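Long-range contact in thiamine pyrophosphokinase (Saccharomyces cerevisiae, PDB 1IG0), which catalyses the transfer of pyrophosphate from ATP to thiamine, yielding thiamine diphosphate and AMP, and works as a homodimer: residues I31-I43 / F55-C67. Sequence-based numbering, arbitrary orientation.
Sequences IHPNEDENSTLLI and FYKIWKLHDLKVC
Leu61 CD2 sits over the centre of the His32 imidazole, 3.6 Å from the ring centroid, a CH-pi contact in which the two side chains cross at about a right angle. Pro33 CG makes a second one over a face of the His62 ring, shifted toward the rim on the NE2 side, while the backbone N of Thr40 lies in plane at that ring's edge. The indole of Trp59 carries Lys65 CG over one face; Ile43 CD1 reaches its edge, and Leu41 CD2 meets Trp59 CE3 obliquely at 3.8 Å. His62 is tethered at ND1, which donates to Ile58 O at 2.6 Å; with CG anti to its carbonyl carbon (chi1 -66°), the ring folds back toward the end of helix 52-61 and reaches that carbonyl, and CE1 comes 3.0 Å from Ile31 O. Replacing His62 by an alanine is likely to leave Ile58 O without this donor and open a gap next to Pro33. Leu41 drives its other branch, CD1, against Ile58 CG2 at 3.7 Å. Ser39 OG accepts a hydrogen bond from Asp63 N at 2.9 Å, joining the start of one strand to the loop before the other, and a water links Asn38 OD1, Ser39 N and Asp63 OD2. Beyond it the strands run parallel, joined by backbone hydrogen bonds from Leu64 N to Ser39 O, Leu41 N to Leu64 O, Val66 N to Leu41 O and, nearly straight at 178°, Ile43 N to Val66 O. Lys65 bends at chi2, and NZ grips the carbonyls of His62 and Asp63. Together, strand 38-43, helix 52-61 and strand 64-68 form a beta-alpha-beta unit. In its sheet, strand 38-43 lies between 64-68 and 184-189; helix 126-139 packs on Thr40, and helix 71-78 on Ile43 and Cys67.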
loop_
_atom_site.group_PDB
_atom_site.type_symbol
_atom_site.label_atom_id
_atom_site.label_comp_id
_atom_site.label_asym_id
_atom_site.label_seq_id
_atom_site.Cartn_x
_atom_site.Cartn_y
_atom_site.Cartn_z
ATOM N N ILE B 31 8.183 -5.252 18.080
ATOM C CA ILE B 31 7.912 -6.681 17.974
ATOM C C ILE B 31 7.917 -7.372 19.334
ATOM O O ILE B 31 7.115 -8.271 19.584
ATOM C CB ILE B 31 8.963 -7.369 17.079
ATOM C CG1 ILE B 31 8.968 -6.718 15.695
ATOM C CG2 ILE B 31 8.664 -8.859 16.965
ATOM C CD1 ILE B 31 10.107 -7.177 14.803
ATOM N N HIS B 32 8.828 -6.952 20.205
ATOM C CA HIS B 32 8.944 -7.535 21.537
ATOM C C HIS B 32 8.393 -6.566 22.584
ATOM O O HIS B 32 9.092 -5.662 23.042
ATOM C CB HIS B 32 10.417 -7.869 21.820
ATOM C CG HIS B 32 10.648 -8.609 23.102
ATOM N ND1 HIS B 32 11.759 -9.400 23.309
ATOM C CD2 HIS B 32 9.931 -8.663 24.251
ATOM C CE1 HIS B 32 11.716 -9.910 24.527
ATOM N NE2 HIS B 32 10.616 -9.478 25.119
ATOM N N PRO B 33 7.119 -6.748 22.972
ATOM C CA PRO B 33 6.435 -5.911 23.963
ATOM C C PRO B 33 7.208 -5.795 25.275
ATOM O O PRO B 33 7.931 -6.713 25.664
ATOM C CB PRO B 33 5.101 -6.628 24.154
ATOM C CG PRO B 33 4.866 -7.265 22.822
ATOM C CD PRO B 33 6.227 -7.820 22.496
ATOM N N ASN B 34 7.053 -4.666 25.957
ATOM C CA ASN B 34 7.731 -4.453 27.228
ATOM C C ASN B 34 6.978 -5.205 28.321
ATOM O O ASN B 34 5.763 -5.387 28.236
ATOM C CB ASN B 34 7.798 -2.959 27.553
ATOM C CG ASN B 34 8.566 -2.170 26.506
ATOM O OD1 ASN B 34 9.679 -2.538 26.130
ATOM N ND2 ASN B 34 7.977 -1.075 26.038
ATOM N N GLU B 35 7.704 -5.637 29.346
ATOM C CA GLU B 35 7.117 -6.398 30.441
ATOM C C GLU B 35 5.912 -5.790 31.155
ATOM O O GLU B 35 5.017 -6.519 31.582
ATOM C CB GLU B 35 8.190 -6.734 31.488
ATOM C CG GLU B 35 9.413 -5.820 31.509
ATOM C CD GLU B 35 10.509 -6.284 30.563
ATOM O OE1 GLU B 35 10.380 -6.071 29.340
ATOM O OE2 GLU B 35 11.500 -6.874 31.048
ATOM N N ASP B 36 5.874 -4.466 31.278
ATOM C CA ASP B 36 4.789 -3.793 31.992
ATOM C C ASP B 36 3.536 -3.482 31.170
ATOM O O ASP B 36 2.512 -3.090 31.730
ATOM C CB ASP B 36 5.307 -2.489 32.606
ATOM C CG ASP B 36 4.422 -1.973 33.732
ATOM O OD1 ASP B 36 3.222 -2.318 33.769
ATOM O OD2 ASP B 36 4.928 -1.204 34.580
ATOM N N GLU B 37 3.594 -3.655 29.855
ATOM C CA GLU B 37 2.433 -3.338 29.029
ATOM C C GLU B 37 1.684 -4.560 28.512
ATOM O O GLU B 37 2.219 -5.669 28.490
ATOM C CB GLU B 37 2.871 -2.473 27.847
ATOM C CG GLU B 37 3.643 -3.221 26.772
ATOM C CD GLU B 37 4.387 -2.289 25.836
ATOM O OE1 GLU B 37 3.995 -1.109 25.740
ATOM O OE2 GLU B 37 5.359 -2.737 25.191
ATOM N N ASN B 38 0.434 -4.354 28.110
ATOM C CA ASN B 38 -0.368 -5.437 27.558
ATOM C C ASN B 38 0.083 -5.616 26.116
ATOM O O ASN B 38 0.705 -4.722 25.545
ATOM C CB ASN B 38 -1.862 -5.100 27.599
ATOM C CG ASN B 38 -2.463 -5.289 28.978
ATOM O OD1 ASN B 38 -2.230 -6.308 29.630
ATOM N ND2 ASN B 38 -3.253 -4.318 29.423
ATOM N N SER B 39 -0.226 -6.765 25.528
ATOM C CA SER B 39 0.179 -7.026 24.155
ATOM C C SER B 39 -0.820 -7.892 23.408
ATOM O O SER B 39 -1.541 -8.693 24.004
ATOM C CB SER B 39 1.554 -7.695 24.136
ATOM O OG SER B 39 1.537 -8.906 24.867
ATOM N N THR B 40 -0.851 -7.724 22.092
ATOM C CA THR B 40 -1.762 -8.484 21.255
ATOM C C THR B 40 -1.190 -8.705 19.866
ATOM O O THR B 40 -0.548 -7.822 19.294
ATOM C CB THR B 40 -3.122 -7.758 21.089
ATOM O OG1 THR B 40 -3.733 -7.579 22.371
ATOM C CG2 THR B 40 -4.058 -8.565 20.193
ATOM N N LEU B 41 -1.419 -9.900 19.339
ATOM C CA LEU B 41 -0.991 -10.240 17.991
ATOM C C LEU B 41 -2.290 -10.308 17.199
ATOM O O LEU B 41 -3.131 -11.173 17.445
ATOM C CB LEU B 41 -0.295 -11.600 17.956
ATOM C CG LEU B 41 0.048 -12.119 16.553
ATOM C CD1 LEU B 41 1.012 -11.154 15.865
ATOM C CD2 LEU B 41 0.659 -13.512 16.656
ATOM N N LEU B 42 -2.458 -9.383 16.263
ATOM C CA LEU B 42 -3.667 -9.340 15.454
ATOM C C LEU B 42 -3.434 -9.917 14.070
ATOM O O LEU B 42 -2.550 -9.468 13.341
ATOM C CB LEU B 42 -4.157 -7.896 15.330
ATOM C CG LEU B 42 -5.337 -7.626 14.396
ATOM C CD1 LEU B 42 -6.555 -8.417 14.852
ATOM C CD2 LEU B 42 -5.635 -6.131 14.386
ATOM N N ILE B 43 -4.235 -10.914 13.714
ATOM C CA ILE B 43 -4.123 -11.548 12.409
ATOM C C ILE B 43 -5.297 -11.123 11.543
ATOM O O ILE B 43 -6.451 -11.396 11.872
ATOM C CB ILE B 43 -4.127 -13.087 12.523
ATOM C CG1 ILE B 43 -3.008 -13.537 13.464
ATOM C CG2 ILE B 43 -3.930 -13.715 11.143
ATOM C CD1 ILE B 43 -2.969 -15.038 13.701
ATOM N N PHE B 55 7.183 -16.785 13.581
ATOM C CA PHE B 55 5.789 -16.808 14.007
ATOM C C PHE B 55 5.679 -17.326 15.438
ATOM O O PHE B 55 5.023 -16.716 16.282
ATOM C CB PHE B 55 4.966 -17.705 13.079
ATOM C CG PHE B 55 3.509 -17.776 13.442
ATOM C CD1 PHE B 55 2.643 -16.741 13.107
ATOM C CD2 PHE B 55 3.008 -18.869 14.140
ATOM C CE1 PHE B 55 1.296 -16.793 13.462
ATOM C CE2 PHE B 55 1.664 -18.930 14.501
ATOM C CZ PHE B 55 0.806 -17.889 14.160
ATOM N N TYR B 56 6.325 -18.457 15.700
ATOM C CA TYR B 56 6.312 -19.074 17.022
ATOM C C TYR B 56 6.782 -18.091 18.087
ATOM O O TYR B 56 6.211 -18.013 19.175
ATOM C CB TYR B 56 7.234 -20.297 17.042
ATOM C CG TYR B 56 6.914 -21.359 16.012
ATOM C CD1 TYR B 56 7.913 -22.209 15.535
ATOM C CD2 TYR B 56 5.619 -21.526 15.523
ATOM C CE1 TYR B 56 7.632 -23.197 14.594
ATOM C CE2 TYR B 56 5.326 -22.515 14.583
ATOM C CZ TYR B 56 6.337 -23.345 14.123
ATOM O OH TYR B 56 6.062 -24.318 13.191
ATOM N N LYS B 57 7.837 -17.349 17.764
ATOM C CA LYS B 57 8.413 -16.379 18.687
ATOM C C LYS B 57 7.499 -15.188 18.948
ATOM O O LYS B 57 7.275 -14.806 20.097
ATOM C CB LYS B 57 9.758 -15.884 18.151
ATOM C CG LYS B 57 10.496 -14.958 19.102
ATOM C CD LYS B 57 10.727 -15.636 20.444
ATOM C CE LYS B 57 11.499 -14.741 21.396
ATOM N NZ LYS B 57 11.712 -15.400 22.714
ATOM N N ILE B 58 6.981 -14.594 17.879
ATOM C CA ILE B 58 6.091 -13.448 18.002
ATOM C C ILE B 58 4.820 -13.841 18.747
ATOM O O ILE B 58 4.248 -13.044 19.490
ATOM C CB ILE B 58 5.730 -12.883 16.613
ATOM C CG1 ILE B 58 6.965 -12.216 16.000
ATOM C CG2 ILE B 58 4.575 -11.901 16.728
ATOM C CD1 ILE B 58 6.769 -11.740 14.583
ATOM N N TRP B 59 4.380 -15.077 18.544
ATOM C CA TRP B 59 3.185 -15.565 19.218
ATOM C C TRP B 59 3.464 -15.660 20.717
ATOM O O TRP B 59 2.655 -15.234 21.541
ATOM C CB TRP B 59 2.793 -16.939 18.662
ATOM C CG TRP B 59 1.533 -17.504 19.255
ATOM C CD1 TRP B 59 1.383 -18.060 20.493
ATOM C CD2 TRP B 59 0.243 -17.562 18.631
ATOM N NE1 TRP B 59 0.080 -18.462 20.679
ATOM C CE2 TRP B 59 -0.642 -18.165 19.553
ATOM C CE3 TRP B 59 -0.253 -17.155 17.384
ATOM C CZ2 TRP B 59 -1.994 -18.382 19.263
ATOM C CZ3 TRP B 59 -1.601 -17.371 17.095
ATOM C CH2 TRP B 59 -2.455 -17.976 18.036
ATOM N N LYS B 60 4.623 -16.208 21.064
ATOM C CA LYS B 60 5.010 -16.357 22.460
ATOM C C LYS B 60 5.248 -15.001 23.125
ATOM O O LYS B 60 5.039 -14.847 24.329
ATOM C CB LYS B 60 6.277 -17.213 22.561
ATOM C CG LYS B 60 6.667 -17.589 23.984
ATOM C CD LYS B 60 7.874 -18.519 24.003
ATOM C CE LYS B 60 8.181 -19.008 25.414
ATOM N NZ LYS B 60 8.478 -17.882 26.343
ATOM N N LEU B 61 5.680 -14.021 22.337
ATOM C CA LEU B 61 5.959 -12.685 22.855
ATOM C C LEU B 61 4.720 -11.825 23.080
ATOM O O LEU B 61 4.805 -10.751 23.676
ATOM C CB LEU B 61 6.920 -11.948 21.920
ATOM C CG LEU B 61 8.381 -12.396 21.944
ATOM C CD1 LEU B 61 9.164 -11.647 20.877
ATOM C CD2 LEU B 61 8.967 -12.135 23.323
ATOM N N HIS B 62 3.571 -12.285 22.600
ATOM C CA HIS B 62 2.341 -11.527 22.777
ATOM C C HIS B 62 1.321 -12.305 23.592
ATOM O O HIS B 62 1.237 -13.528 23.500
ATOM C CB HIS B 62 1.759 -11.132 21.418
ATOM C CG HIS B 62 2.625 -10.175 20.658
ATOM N ND1 HIS B 62 3.817 -10.550 20.080
ATOM C CD2 HIS B 62 2.498 -8.846 20.429
ATOM C CE1 HIS B 62 4.390 -9.494 19.528
ATOM N NE2 HIS B 62 3.609 -8.448 19.727
ATOM N N ASP B 63 0.553 -11.584 24.400
ATOM C CA ASP B 63 -0.449 -12.196 25.261
ATOM C C ASP B 63 -1.716 -12.622 24.525
ATOM O O ASP B 63 -1.985 -13.815 24.374
ATOM C CB ASP B 63 -0.799 -11.235 26.401
ATOM C CG ASP B 63 -1.914 -11.753 27.287
ATOM O OD1 ASP B 63 -2.032 -12.987 27.443
ATOM O OD2 ASP B 63 -2.665 -10.926 27.843
ATOM N N LEU B 64 -2.493 -11.646 24.069
ATOM C CA LEU B 64 -3.736 -11.927 23.362
ATOM C C LEU B 64 -3.532 -12.121 21.861
ATOM O O LEU B 64 -2.692 -11.464 21.248
ATOM C CB LEU B 64 -4.733 -10.785 23.588
ATOM C CG LEU B 64 -6.151 -10.977 23.039
ATOM C CD1 LEU B 64 -6.884 -12.014 23.873
ATOM C CD2 LEU B 64 -6.903 -9.659 23.080
ATOM N N LYS B 65 -4.301 -13.038 21.280
ATOM C CA LYS B 65 -4.245 -13.296 19.845
ATOM C C LYS B 65 -5.658 -13.191 19.297
ATOM O O LYS B 65 -6.567 -13.887 19.754
ATOM C CB LYS B 65 -3.685 -14.689 19.541
ATOM C CG LYS B 65 -2.212 -14.869 19.868
ATOM C CD LYS B 65 -2.000 -15.169 21.340
ATOM C CE LYS B 65 -0.528 -15.376 21.649
ATOM N NZ LYS B 65 -0.333 -15.816 23.056
ATOM N N VAL B 66 -5.841 -12.317 18.314
ATOM C CA VAL B 66 -7.156 -12.109 17.724
ATOM C C VAL B 66 -7.153 -12.335 16.218
ATOM O O VAL B 66 -6.238 -11.904 15.516
ATOM C CB VAL B 66 -7.664 -10.674 18.009
ATOM C CG1 VAL B 66 -8.997 -10.436 17.313
ATOM C CG2 VAL B 66 -7.807 -10.461 19.512
ATOM N N CYS B 67 -8.184 -13.022 15.736
ATOM C CA CYS B 67 -8.340 -13.295 14.315
ATOM C C CYS B 67 -9.518 -12.494 13.781
ATOM O O CYS B 67 -10.616 -12.545 14.339
ATOM C CB CYS B 67 -8.595 -14.785 14.072
ATOM S SG CYS B 67 -7.126 -15.825 14.127
HETATM O O HOH W 1 7.036 -9.983 25.316
HETATM O O HOH W 2 -1.055 -8.398 27.945
#